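Long-range contacts in translation initiation factor eIF2B subunit gamma (PDB 5B04), which serves as a component of the eIF2B complex, which catalyses the exchange of GDP for GTP on the gamma subunit of eukaryotic initiation factor 2: residues 171-176 against 322-327; 73-78 against 149-154. The protein carries 3 engineered substitutions. All coordinates share one frame; numbering follows the deposited sequence.

Overall arrangement
Both contacts lie in the nucleotidyltransferase-like part of the chain, apart from the C-terminal left-handed beta-helix, and their centres are about 11 Å apart. Contact 1 sets the loop 322-327 against a strand of the central sheet; contact 2 sets the loop 149-154 against the start of helix 74-82. The two loops also meet each other. N325 N and I151 O, 3.3 Å apart, probably form a hydrogen bond, and N324 ND2 lies 3.8 Å from L154 CD2. Through these touches the two contacts join strand 170-176, both loops and helix 74-82. Along the sequence, contact 2 is complete before contact 1 begins.

Contact 1 (171-176 against 322-327); sequences LAVYSP and RANNLP
S175 holds the polar side of this contact, its hydroxyl pointing at the loop 322-327 from the end of a strand. S175 OG lies 2.8 Å from the backbone N324 O, as a hydrogen-bond donor would, but N325 OD1 is 2.6 Å from the same OG, and which of the two takes the proton is not settled. The position of OG follows from chi1 of 59°, which places it between the backbone N and the carbonyl carbon. N325 lays its amide beside the strand end: OD1 is on the serine side and also hydrogen-bonded to S238 OG. On the other branch, N325 ND2 lies 2.9 Å from P176 O. An alanine in place of N325 would probably leave the S238 hydroxyl without this partner and take a polar neighbour from both S175 OG and P176 O.

The van der Waals contact is slighter. V173 CG1, anti to the backbone N (chi1 -179°), comes 3.7 Å from N324 ND2, and the two side chains cross obliquely. N324 ND2 thus lies against a methyl group, and A240 of strand 230-245 also touches the N324 side chain.

Strand 170-176 belongs to the mixed sheet of the nucleotidyltransferase-like domain. It pairs antiparallel with strand 230-245, V173 bonding to A240 and I242, and parallel with strand 315-319 through A172. The loop that S175 meets follows strand 315-319 and leads to helix 332-338, so the contact ties this exit from the sheet back to the adjacent strand. Helix 156-166 packs V159 on V173.

Contact 2 (73-78 against 149-154); sequences LHYPLY and DSIVGL
Y75 and I151 meet obliquely, the delta methyl of the isoleucine lying against the inner end of the tyrosine side chain. I151 CD1 is 3.6 Å from Y75 CD2 and 3.8 Å from Y75 CB, so it touches one side of the ring near its root and stays clear of the hydroxyl. Y75 holds CG anti to the carbonyl carbon and beside the backbone N (chi1 -59°), which starts the ring off on the side where I151 waits. One face of that ring belongs to its own helix: H74 ND1 sits 3.5 Å above the plane, over the centre, while Y75 CD1 lies at the imidazole's edge and in its plane. The tyrosine is therefore bordered by a methyl and an imidazole, and its OH makes a weak hydrogen bond to G68 N.

P76 meets chiefly the backbone of S150. P76 CG lies 3.5 Å from the carbonyl S150 O, with CD of the same ring at 3.7 Å from that oxygen, a van der Waals approach. No hydrogen bond crosses the contact. S150 OG is hydrogen-bonded to S147 N at the end of strand 142-147.

The loop 149-154 leaves strand 142-147 and enters helix 156-166, the strand-to-helix loop of an alpha/beta nucleotidyltransferase-like core. Helix 74-82 packs beside it, L77 and, just before the helix, L73 touching V43 of strand 39-45, with a hydrogen bond from W79 NE1 to L154 O. Strand 230-245 meets the loop through H241 on S150 and I242 on V152.

Contact 1 (171-176 against 322-327)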
ATOM      1  N   LEU E 171       7.012 -46.034 -31.861  1.00 75.04           N
ATOM      2  CA  LEU E 171       7.555 -44.781 -32.366  1.00 73.43           C
ATOM      3  C   LEU E 171       8.590 -45.055 -33.450  1.00 83.10           C
ATOM      4  O   LEU E 171       9.576 -45.756 -33.217  1.00 84.66           O
ATOM      5  CB  LEU E 171       8.178 -43.963 -31.235  1.00 62.95           C
ATOM      6  CG  LEU E 171       8.953 -42.715 -31.663  1.00 68.39           C
ATOM      7  CD1 LEU E 171       8.011 -41.628 -32.157  1.00 74.52           C
ATOM      8  CD2 LEU E 171       9.812 -42.206 -30.524  1.00 58.84           C
ATOM      9  N   ALA E 172       8.361 -44.502 -34.636  1.00 77.38           N
ATOM     10  CA  ALA E 172       9.268 -44.706 -35.758  1.00 71.76           C
ATOM     11  C   ALA E 172       9.932 -43.401 -36.175  1.00 68.09           C
ATOM     12  O   ALA E 172       9.276 -42.367 -36.291  1.00 70.74           O
ATOM     13  CB  ALA E 172       8.526 -45.316 -36.930  1.00 67.66           C
ATOM     14  N   VAL E 173      11.239 -43.458 -36.403  1.00 63.20           N
ATOM     15  CA  VAL E 173      11.994 -42.281 -36.807  1.00 52.69           C
ATOM     16  C   VAL E 173      12.073 -42.172 -38.325  1.00 59.31           C
ATOM     17  O   VAL E 173      12.357 -43.151 -39.015  1.00 71.73           O
ATOM     18  CB  VAL E 173      13.420 -42.301 -36.224  1.00 61.44           C
ATOM     19  CG1 VAL E 173      14.181 -41.047 -36.626  1.00 55.94           C
ATOM     20  CG2 VAL E 173      13.369 -42.433 -34.710  1.00 63.60           C
ATOM     21  N   TYR E 174      11.806 -40.976 -38.838  1.00 70.11           N
ATOM     22  CA  TYR E 174      11.951 -40.700 -40.261  1.00 64.48           C
ATOM     23  C   TYR E 174      12.919 -39.540 -40.461  1.00 67.82           C
ATOM     24  O   TYR E 174      13.306 -38.878 -39.499  1.00 67.64           O
ATOM     25  CB  TYR E 174      10.594 -40.396 -40.894  1.00 56.81           C
ATOM     26  CG  TYR E 174       9.666 -41.589 -40.921  1.00 74.29           C
ATOM     27  CD1 TYR E 174       8.833 -41.870 -39.845  1.00 78.56           C
ATOM     28  CD2 TYR E 174       9.628 -42.439 -42.018  1.00 82.72           C
ATOM     29  CE1 TYR E 174       7.985 -42.962 -39.864  1.00 74.11           C
ATOM     30  CE2 TYR E 174       8.785 -43.532 -42.046  1.00 81.29           C
ATOM     31  CZ  TYR E 174       7.966 -43.790 -40.968  1.00 73.64           C
ATOM     32  OH  TYR E 174       7.124 -44.878 -40.993  1.00 92.56           O
ATOM     33  N   SER E 175      13.307 -39.295 -41.708  1.00 74.58           N
ATOM     34  CA  SER E 175      14.343 -38.309 -41.992  1.00 78.67           C
ATOM     35  C   SER E 175      14.387 -37.920 -43.466  1.00 82.62           C
ATOM     36  O   SER E 175      13.927 -38.675 -44.322  1.00 80.14           O
ATOM     37  CB  SER E 175      15.705 -38.854 -41.561  1.00 71.92           C
ATOM     38  OG  SER E 175      16.006 -40.060 -42.240  1.00 80.80           O
ATOM     39  N   PRO E 176      14.940 -36.732 -43.768  1.00 80.30           N
ATOM     40  CA  PRO E 176      15.152 -36.328 -45.161  1.00 68.32           C
ATOM     41  C   PRO E 176      16.065 -37.304 -45.895  1.00 80.57           C
ATOM     42  O   PRO E 176      17.105 -37.687 -45.360  1.00 86.68           O
ATOM     43  CB  PRO E 176      15.816 -34.953 -45.033  1.00 79.48           C
ATOM     44  CG  PRO E 176      15.398 -34.452 -43.696  1.00 79.46           C
ATOM     45  CD  PRO E 176      15.311 -35.664 -42.822  1.00 80.29           C
ATOM     46  N   ARG E 322      19.250 -33.280 -39.310  1.00130.25           N
ATOM     47  CA  ARG E 322      20.478 -33.816 -39.905  1.00111.01           C
ATOM     48  C   ARG E 322      20.982 -35.137 -39.368  1.00 91.32           C
ATOM     49  O   ARG E 322      20.574 -35.597 -38.316  1.00 96.07           O
ATOM     50  CB  ARG E 322      21.550 -32.731 -40.001  1.00 87.65           C
ATOM     51  CG  ARG E 322      21.224 -31.598 -40.942  1.00 93.74           C
ATOM     52  CD  ARG E 322      22.367 -30.615 -40.994  1.00130.35           C
ATOM     53  NE  ARG E 322      22.065 -29.475 -41.836  1.00159.41           N
ATOM     54  CZ  ARG E 322      22.849 -28.415 -41.961  1.00146.01           C
ATOM     55  NH1 ARG E 322      24.001 -28.376 -41.321  1.00142.19           N
ATOM     56  NH2 ARG E 322      22.501 -27.422 -42.756  1.00124.17           N
ATOM     57  N   ALA E 323      21.934 -35.688 -40.102  1.00 85.76           N
ATOM     58  CA  ALA E 323      22.742 -36.822 -39.707  1.00 83.91           C
ATOM     59  C   ALA E 323      22.213 -38.221 -39.577  1.00 76.84           C
ATOM     60  O   ALA E 323      23.000 -39.112 -39.336  1.00 76.30           O
ATOM     61  CB  ALA E 323      23.447 -36.419 -38.429  1.00 78.11           C
ATOM     62  N   ASN E 324      20.917 -38.440 -39.760  1.00 76.96           N
ATOM     63  CA  ASN E 324      20.413 -39.805 -39.655  1.00 70.38           C
ATOM     64  C   ASN E 324      19.669 -40.427 -40.821  1.00 70.06           C
ATOM     65  O   ASN E 324      18.552 -40.088 -41.140  1.00 73.32           O
ATOM     66  CB  ASN E 324      19.757 -40.037 -38.280  1.00 76.74           C
ATOM     67  CG  ASN E 324      18.288 -40.378 -38.339  1.00 67.44           C
ATOM     68  OD1 ASN E 324      17.880 -41.307 -39.002  1.00 84.42           O
ATOM     69  ND2 ASN E 324      17.499 -39.634 -37.626  1.00 80.10           N
ATOM     70  N   ASN E 325      20.301 -41.447 -41.341  1.00 75.56           N
ATOM     71  CA  ASN E 325      19.738 -42.415 -42.285  1.00 80.08           C
ATOM     72  C   ASN E 325      20.558 -43.705 -42.321  1.00 73.01           C
ATOM     73  O   ASN E 325      21.358 -43.958 -41.422  1.00 74.04           O
ATOM     74  CB  ASN E 325      19.633 -41.815 -43.690  1.00 91.14           C
ATOM     75  CG  ASN E 325      18.217 -41.379 -44.032  1.00113.11           C
ATOM     76  OD1 ASN E 325      17.244 -41.953 -43.540  1.00107.68           O
ATOM     77  ND2 ASN E 325      18.095 -40.360 -44.874  1.00 99.72           N
ATOM     78  N   LEU E 326      20.236 -44.585 -43.257  1.00 78.00           N
ATOM     79  CA  LEU E 326      20.848 -45.903 -43.284  1.00 83.07           C
ATOM     80  C   LEU E 326      21.310 -46.322 -44.646  1.00 73.19           C
ATOM     81  O   LEU E 326      20.723 -45.938 -45.640  1.00 88.98           O
ATOM     82  CB  LEU E 326      19.913 -46.971 -42.730  1.00 82.25           C
ATOM     83  CG  LEU E 326      18.502 -47.199 -43.246  1.00 79.56           C
ATOM     84  CD1 LEU E 326      18.334 -46.745 -44.674  1.00 98.35           C
ATOM     85  CD2 LEU E 326      18.061 -48.641 -43.082  1.00 66.40           C
ATOM     86  N   PRO E 327      22.446 -47.142 -44.661  1.00 67.53           N
ATOM     87  CA  PRO E 327      22.765 -47.662 -45.978  1.00 92.64           C
ATOM     88  C   PRO E 327      22.330 -49.090 -46.172  1.00 80.72           C
ATOM     89  O   PRO E 327      22.993 -49.999 -45.735  1.00 68.38           O
ATOM     90  CB  PRO E 327      24.268 -47.625 -45.981  1.00 91.58           C
ATOM     91  CG  PRO E 327      24.624 -48.127 -44.665  1.00 60.77           C
ATOM     92  CD  PRO E 327      23.563 -47.659 -43.733  1.00 85.21           C
TER

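Contact 2 (73-78 against 149-154)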
ATOM      1  N   LEU E  73      28.337 -52.208 -38.166  1.00 80.78           N
ATOM      2  CA  LEU E  73      27.695 -52.509 -36.891  1.00 75.82           C
ATOM      3  C   LEU E  73      28.110 -51.546 -35.779  1.00 72.46           C
ATOM      4  O   LEU E  73      27.409 -51.406 -34.777  1.00 83.62           O
ATOM      5  CB  LEU E  73      28.015 -53.947 -36.476  1.00 84.71           C
ATOM      6  CG  LEU E  73      27.234 -54.544 -35.306  1.00 76.42           C
ATOM      7  CD1 LEU E  73      25.813 -54.889 -35.726  1.00 76.18           C
ATOM      8  CD2 LEU E  73      27.950 -55.765 -34.755  1.00 90.53           C
ATOM      9  N   HIS E  74      29.248 -50.884 -35.964  1.00 64.41           N
ATOM     10  CA  HIS E  74      29.805 -49.992 -34.949  1.00 64.05           C
ATOM     11  C   HIS E  74      28.870 -48.846 -34.568  1.00 76.02           C
ATOM     12  O   HIS E  74      28.827 -48.430 -33.411  1.00 75.89           O
ATOM     13  CB  HIS E  74      31.140 -49.421 -35.432  1.00 60.08           C
ATOM     14  CG  HIS E  74      31.603 -48.225 -34.660  1.00 72.66           C
ATOM     15  ND1 HIS E  74      31.290 -46.934 -35.029  1.00 66.59           N
ATOM     16  CD2 HIS E  74      32.357 -48.123 -33.540  1.00 83.12           C
ATOM     17  CE1 HIS E  74      31.829 -46.089 -34.169  1.00 66.06           C
ATOM     18  NE2 HIS E  74      32.484 -46.785 -33.256  1.00 81.20           N
ATOM     19  N   TYR E  75      28.117 -48.345 -35.541  1.00 74.57           N
ATOM     20  CA  TYR E  75      27.318 -47.137 -35.347  1.00 70.80           C
ATOM     21  C   TYR E  75      25.979 -47.359 -34.630  1.00 71.93           C
ATOM     22  O   TYR E  75      25.584 -46.526 -33.813  1.00 72.29           O
ATOM     23  CB  TYR E  75      27.096 -46.454 -36.699  1.00 64.32           C
ATOM     24  CG  TYR E  75      28.404 -46.084 -37.352  1.00 63.24           C
ATOM     25  CD1 TYR E  75      29.073 -44.920 -36.997  1.00 59.67           C
ATOM     26  CD2 TYR E  75      28.991 -46.917 -38.293  1.00 69.89           C
ATOM     27  CE1 TYR E  75      30.280 -44.587 -37.575  1.00 51.78           C
ATOM     28  CE2 TYR E  75      30.197 -46.592 -38.879  1.00 71.70           C
ATOM     29  CZ  TYR E  75      30.837 -45.428 -38.517  1.00 62.85           C
ATOM     30  OH  TYR E  75      32.041 -45.110 -39.101  1.00 70.13           O
ATOM     31  N   PRO E  76      25.268 -48.463 -34.927  1.00 59.55           N
ATOM     32  CA  PRO E  76      24.094 -48.707 -34.080  1.00 66.19           C
ATOM     33  C   PRO E  76      24.473 -48.982 -32.627  1.00 70.30           C
ATOM     34  O   PRO E  76      23.790 -48.518 -31.715  1.00 70.46           O
ATOM     35  CB  PRO E  76      23.453 -49.942 -34.717  1.00 64.75           C
ATOM     36  CG  PRO E  76      23.893 -49.902 -36.132  1.00 60.03           C
ATOM     37  CD  PRO E  76      25.286 -49.357 -36.100  1.00 60.20           C
ATOM     38  N   LEU E  77      25.559 -49.720 -32.421  1.00 68.47           N
ATOM     39  CA  LEU E  77      25.986 -50.093 -31.077  1.00 80.02           C
ATOM     40  C   LEU E  77      26.554 -48.901 -30.310  1.00 82.85           C
ATOM     41  O   LEU E  77      26.494 -48.860 -29.080  1.00 80.13           O
ATOM     42  CB  LEU E  77      27.020 -51.220 -31.143  1.00 69.09           C
ATOM     43  CG  LEU E  77      26.537 -52.500 -31.829  1.00 73.86           C
ATOM     44  CD1 LEU E  77      27.564 -53.613 -31.695  1.00 79.65           C
ATOM     45  CD2 LEU E  77      25.191 -52.937 -31.272  1.00 68.10           C
ATOM     46  N   TYR E  78      27.106 -47.936 -31.037  1.00 74.33           N
ATOM     47  CA  TYR E  78      27.627 -46.720 -30.423  1.00 67.94           C
ATOM     48  C   TYR E  78      26.480 -45.833 -29.957  1.00 72.82           C
ATOM     49  O   TYR E  78      26.568 -45.177 -28.920  1.00 75.80           O
ATOM     50  CB  TYR E  78      28.524 -45.960 -31.405  1.00 71.48           C
ATOM     51  CG  TYR E  78      29.154 -44.701 -30.844  1.00 65.77           C
ATOM     52  CD1 TYR E  78      28.517 -43.471 -30.955  1.00 63.73           C
ATOM     53  CD2 TYR E  78      30.392 -44.742 -30.218  1.00 74.05           C
ATOM     54  CE1 TYR E  78      29.091 -42.320 -30.449  1.00 55.00           C
ATOM     55  CE2 TYR E  78      30.975 -43.594 -29.710  1.00 82.27           C
ATOM     56  CZ  TYR E  78      30.320 -42.386 -29.828  1.00 74.03           C
ATOM     57  OH  TYR E  78      30.895 -41.242 -29.324  1.00102.04           O
ATOM     58  N   ASP E 149      22.708 -51.282 -40.248  1.00 74.75           N
ATOM     59  CA  ASP E 149      23.102 -50.195 -41.136  1.00 68.46           C
ATOM     60  C   ASP E 149      22.665 -48.825 -40.623  1.00 78.38           C
ATOM     61  O   ASP E 149      23.042 -47.803 -41.182  1.00 66.81           O
ATOM     62  CB  ASP E 149      22.540 -50.427 -42.544  1.00 61.08           C
ATOM     63  CG  ASP E 149      21.055 -50.747 -42.542  1.00 76.22           C
ATOM     64  OD1 ASP E 149      20.299 -50.107 -41.782  1.00 84.07           O
ATOM     65  OD2 ASP E 149      20.643 -51.643 -43.307  1.00 77.91           O
ATOM     66  N   SER E 150      21.872 -48.805 -39.558  1.00 83.03           N
ATOM     67  CA  SER E 150      21.360 -47.548 -39.020  1.00 63.61           C
ATOM     68  C   SER E 150      22.482 -46.614 -38.557  1.00 68.89           C
ATOM     69  O   SER E 150      22.983 -46.738 -37.441  1.00 62.81           O
ATOM     70  CB  SER E 150      20.399 -47.823 -37.862  1.00 63.79           C
ATOM     71  OG  SER E 150      19.336 -48.664 -38.274  1.00 69.46           O
ATOM     72  N   ILE E 151      22.873 -45.686 -39.428  1.00 72.12           N
ATOM     73  CA  ILE E 151      23.869 -44.676 -39.080  1.00 74.09           C
ATOM     74  C   ILE E 151      23.175 -43.426 -38.556  1.00 71.68           C
ATOM     75  O   ILE E 151      22.613 -42.651 -39.328  1.00 74.20           O
ATOM     76  CB  ILE E 151      24.753 -44.289 -40.283  1.00 66.99           C
ATOM     77  CG1 ILE E 151      25.160 -45.529 -41.080  1.00 58.74           C
ATOM     78  CG2 ILE E 151      25.975 -43.510 -39.816  1.00 67.96           C
ATOM     79  CD1 ILE E 151      26.009 -46.508 -40.300  1.00 77.15           C
ATOM     80  N   VAL E 152      23.219 -43.224 -37.245  1.00 81.11           N
ATOM     81  CA  VAL E 152      22.415 -42.177 -36.630  1.00 80.50           C
ATOM     82  C   VAL E 152      23.218 -41.218 -35.750  1.00 73.56           C
ATOM     83  O   VAL E 152      23.977 -41.635 -34.874  1.00 71.22           O
ATOM     84  CB  VAL E 152      21.273 -42.798 -35.805  1.00 65.88           C
ATOM     85  CG1 VAL E 152      20.267 -43.437 -36.734  1.00 77.72           C
ATOM     86  CG2 VAL E 152      21.814 -43.839 -34.844  1.00 68.51           C
ATOM     87  N   GLY E 153      23.044 -39.925 -36.005  1.00 69.90           N
ATOM     88  CA  GLY E 153      23.686 -38.890 -35.218  1.00 65.71           C
ATOM     89  C   GLY E 153      22.664 -38.176 -34.358  1.00 69.95           C
ATOM     90  O   GLY E 153      22.999 -37.285 -33.577  1.00 63.53           O
ATOM     91  N   LEU E 154      21.405 -38.573 -34.515  1.00 72.39           N
ATOM     92  CA  LEU E 154      20.317 -38.049 -33.703  1.00 69.20           C
ATOM     93  C   LEU E 154      20.540 -38.412 -32.241  1.00 70.37           C
ATOM     94  O   LEU E 154      20.632 -39.592 -31.903  1.00 73.89           O
ATOM     95  CB  LEU E 154      18.974 -38.598 -34.193  1.00 53.31           C
ATOM     96  CG  LEU E 154      17.692 -38.073 -33.545  1.00 63.50           C
ATOM     97  CD1 LEU E 154      17.556 -36.573 -33.744  1.00 71.49           C
ATOM     98  CD2 LEU E 154      16.480 -38.803 -34.106  1.00 52.88           C
TER